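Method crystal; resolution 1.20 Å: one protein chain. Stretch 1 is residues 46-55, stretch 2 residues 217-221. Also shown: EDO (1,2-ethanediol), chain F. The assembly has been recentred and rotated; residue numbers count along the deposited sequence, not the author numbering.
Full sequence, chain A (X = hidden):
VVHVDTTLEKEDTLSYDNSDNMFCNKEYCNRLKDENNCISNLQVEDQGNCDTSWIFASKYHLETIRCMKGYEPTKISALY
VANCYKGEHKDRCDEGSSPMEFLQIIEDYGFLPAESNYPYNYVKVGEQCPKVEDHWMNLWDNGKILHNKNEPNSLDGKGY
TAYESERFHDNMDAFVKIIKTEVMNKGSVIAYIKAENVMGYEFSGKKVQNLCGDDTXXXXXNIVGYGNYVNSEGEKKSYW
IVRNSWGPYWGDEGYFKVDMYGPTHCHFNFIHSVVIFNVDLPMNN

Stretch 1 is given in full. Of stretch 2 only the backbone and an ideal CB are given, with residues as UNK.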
# COMPACT_ATOMS: atom_id res chain seq x y z
N ASP A 46 -1.76 -13.17 -1.58
CA ASP A 46 -1.14 -13.63 -2.82
C ASP A 46 -2.05 -13.26 -3.98
O ASP A 46 -3.12 -13.86 -4.17
CB ASP A 46 -0.89 -15.14 -2.76
CG ASP A 46 -0.11 -15.70 -3.95
OD1 ASP A 46 0.13 -14.98 -4.93
OD2 ASP A 46 0.23 -16.92 -3.86
N GLN A 47 -1.64 -12.27 -4.77
CA GLN A 47 -2.41 -11.82 -5.93
C GLN A 47 -2.42 -12.84 -7.08
O GLN A 47 -3.20 -12.70 -8.02
CB GLN A 47 -1.88 -10.50 -6.44
CG GLN A 47 -0.54 -10.58 -7.13
CD GLN A 47 0.02 -9.22 -7.48
OE1 GLN A 47 0.51 -8.48 -6.63
NE2 GLN A 47 -0.05 -8.88 -8.76
N GLY A 48 -1.56 -13.85 -7.02
CA GLY A 48 -1.51 -14.82 -8.10
C GLY A 48 -1.03 -14.19 -9.39
O GLY A 48 -0.32 -13.19 -9.40
N ASN A 49 -1.48 -14.75 -10.50
CA ASN A 49 -0.95 -14.38 -11.81
C ASN A 49 -1.86 -13.40 -12.56
O ASN A 49 -2.11 -13.54 -13.76
CB ASN A 49 -0.66 -15.63 -12.63
CG ASN A 49 0.46 -16.47 -12.01
OD1 ASN A 49 1.28 -15.97 -11.24
ND2 ASN A 49 0.50 -17.76 -12.35
N CYS A 50 -2.34 -12.37 -11.86
CA CYS A 50 -3.00 -11.21 -12.44
C CYS A 50 -2.32 -9.96 -11.90
O CYS A 50 -1.69 -9.99 -10.84
CB CYS A 50 -4.49 -11.13 -12.10
SG CYS A 50 -5.51 -12.42 -12.86
N ASP A 51 -2.45 -8.87 -12.65
CA ASP A 51 -1.82 -7.58 -12.29
C ASP A 51 -2.76 -6.75 -11.43
O ASP A 51 -3.27 -5.71 -11.83
CB ASP A 51 -1.42 -6.83 -13.55
CG ASP A 51 -0.64 -5.56 -13.25
OD1 ASP A 51 -0.21 -5.36 -12.10
OD2 ASP A 51 -0.42 -4.78 -14.21
N THR A 52 -2.96 -7.25 -10.20
CA THR A 52 -3.95 -6.68 -9.30
C THR A 52 -3.32 -6.04 -8.06
O THR A 52 -4.04 -5.73 -7.10
CB THR A 52 -4.99 -7.73 -8.91
OG1 THR A 52 -4.27 -8.89 -8.50
CG2 THR A 52 -5.95 -8.05 -10.07
N SER A 53 -2.01 -5.78 -8.08
CA SER A 53 -1.38 -5.16 -6.91
C SER A 53 -2.00 -3.81 -6.57
O SER A 53 -2.02 -3.42 -5.40
CB SER A 53 0.12 -5.00 -7.10
OG SER A 53 0.44 -4.01 -8.07
N TRP A 54 -2.49 -3.07 -7.58
CA TRP A 54 -3.11 -1.78 -7.29
C TRP A 54 -4.25 -1.95 -6.29
O TRP A 54 -4.48 -1.08 -5.44
CB TRP A 54 -3.59 -1.12 -8.58
CG TRP A 54 -4.66 -1.86 -9.35
CD1 TRP A 54 -4.49 -2.96 -10.13
CD2 TRP A 54 -6.04 -1.54 -9.40
NE1 TRP A 54 -5.70 -3.34 -10.67
CE2 TRP A 54 -6.66 -2.48 -10.24
CE3 TRP A 54 -6.83 -0.53 -8.83
CZ2 TRP A 54 -8.02 -2.44 -10.53
CZ3 TRP A 54 -8.18 -0.51 -9.11
CH2 TRP A 54 -8.76 -1.46 -9.95
N ILE A 55 -4.98 -3.07 -6.38
CA ILE A 55 -6.08 -3.36 -5.46
C ILE A 55 -5.55 -3.77 -4.09
O ILE A 55 -6.01 -3.28 -3.06
CB ILE A 55 -7.00 -4.45 -6.04
CG1 ILE A 55 -7.48 -4.12 -7.44
CG2 ILE A 55 -8.19 -4.64 -5.09
CD1 ILE A 55 -8.32 -5.24 -8.08
N UNK A 217 7.32 3.10 -12.91
CA UNK A 217 6.91 2.04 -11.99
C UNK A 217 5.72 1.32 -12.59
O UNK A 217 5.09 1.80 -13.52
CB UNK A 217 6.57 2.60 -10.61
N UNK A 218 5.40 0.13 -12.01
CA UNK A 218 4.31 -0.68 -12.54
C UNK A 218 3.69 -1.61 -11.51
O UNK A 218 2.81 -2.38 -11.89
CB UNK A 218 4.81 -1.50 -13.73
N UNK A 219 4.03 -1.50 -10.22
CA UNK A 219 3.59 -2.47 -9.23
C UNK A 219 3.44 -1.73 -7.91
O UNK A 219 4.36 -1.03 -7.48
CB UNK A 219 4.57 -3.64 -9.11
N UNK A 220 2.29 -1.89 -7.29
CA UNK A 220 1.98 -1.22 -6.04
C UNK A 220 2.26 -2.14 -4.85
O UNK A 220 1.91 -3.31 -4.87
CB UNK A 220 0.52 -0.76 -6.03
N UNK A 221 2.93 -1.58 -3.84
CA UNK A 221 3.28 -2.22 -2.58
C UNK A 221 2.89 -1.25 -1.46
O UNK A 221 2.28 -0.22 -1.71
CB UNK A 221 4.77 -2.58 -2.52
C1 EDO F . 3.68 -6.12 -12.68
O1 EDO F . 2.90 -4.95 -12.95
C2 EDO F . 3.94 -6.85 -13.99
O2 EDO F . 2.67 -7.13 -14.58

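Position 217 offers little evidence. Its ideal CB has no atom of stretch 1 within 5.5 Å, and phi/psi of -138/166 is an extended conformation open to most residues. Stretch 1 sets no preference here, and the deposited Ala 217 makes no contact with it.

At position 218 the CA-to-CB bond points sideways, again with nothing of stretch 1 within 5.5 Å of the ideal CB. The side chain is therefore weakly constrained, and polar or small residues would fit as well as others. The main chain is more informative: its carbonyl O and Asp 51 OD1 are both acceptors, 4.2 Å apart, so they cannot bond each other directly. The deposited residue is Asp 218, with chi1 at 64° (p), and its carboxylate stays clear of stretch 1. Water 2 joins the stretches by donating to Asp 218 O (2.7 Å) and to Asp 51 OD2 (2.7 Å), while the 1,2-ethanediol donates from EDO O1 to Asp 218 O at 2.8 Å.

Position 219 is extended (-149/129), and its CA-to-CB bond is sideways, with the ideal CB 4.3 Å from Ser 53 OG. A side chain of some length could turn toward a polar group of atoms comprising Ser 53 OG, Gln 47 OE1 and Asp 51 OD1. Histidine, asparagine, glutamine or a longer basic residue would each be plausible, and the backbone alone does not choose among them. The deposited residue is His 219. With chi1 at 180° (t) and chi2 at 70°, its end comes nearer than its CB: ND1 lies 3.2 Å from Ser 53 OG, and CE1 is 3.5 Å from Gln 47 OE1, which sits at the ring edge, near its plane. Water 1 connects the two stretches here, hydrogen-bonded to His 219 ND1 (3.0 Å), accepting from Gln 47 NE2 (2.9 Å) and donating to Asp 51 OD1 (2.6 Å).

Position 220 points its CA-to-CB bond toward stretch 1. The ideal CB is already 3.7 Å from Ser 53 O and 4.0 Å from Trp 54 CA, so little room remains along that direction and a small residue such as alanine, glycine or serine suits best. The N of position 220 donates to Ser 53 OG at 2.9 Å with an angle of 163°, a main-chain bond that does not depend on the side chain's identity and anchors the strand beside the helix start. The deposited Ala 220 fits, its CB 4.0 Å from Trp 54 CA.

Position 221 directs CB away, so stretch 1 imposes no choice; extended angles (-133/-175) suit beta-branched residues, among others. Val 221, with chi1 at -65° (m), makes no contact with stretch 1.

Stretch 2 (217-221) ADHAV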
# COMPACT_ATOMS: atom_id res chain seq x y z
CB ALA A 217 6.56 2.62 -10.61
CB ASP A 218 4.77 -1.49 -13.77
CG ASP A 218 5.87 -2.50 -13.43
OD1 ASP A 218 6.16 -2.69 -12.23
OD2 ASP A 218 6.42 -3.10 -14.38
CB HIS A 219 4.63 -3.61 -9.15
CG HIS A 219 4.29 -4.66 -8.15
ND1 HIS A 219 3.24 -5.54 -8.32
CD2 HIS A 219 4.88 -4.98 -6.99
CE1 HIS A 219 3.19 -6.33 -7.26
NE2 HIS A 219 4.16 -6.01 -6.43
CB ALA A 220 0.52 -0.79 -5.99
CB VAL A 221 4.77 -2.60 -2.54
CG1 VAL A 221 5.08 -3.66 -3.59
CG2 VAL A 221 5.65 -1.37 -2.73
O HOH W 1 0.87 -6.40 -9.92
O HOH W 2 0.55 -2.36 -13.45
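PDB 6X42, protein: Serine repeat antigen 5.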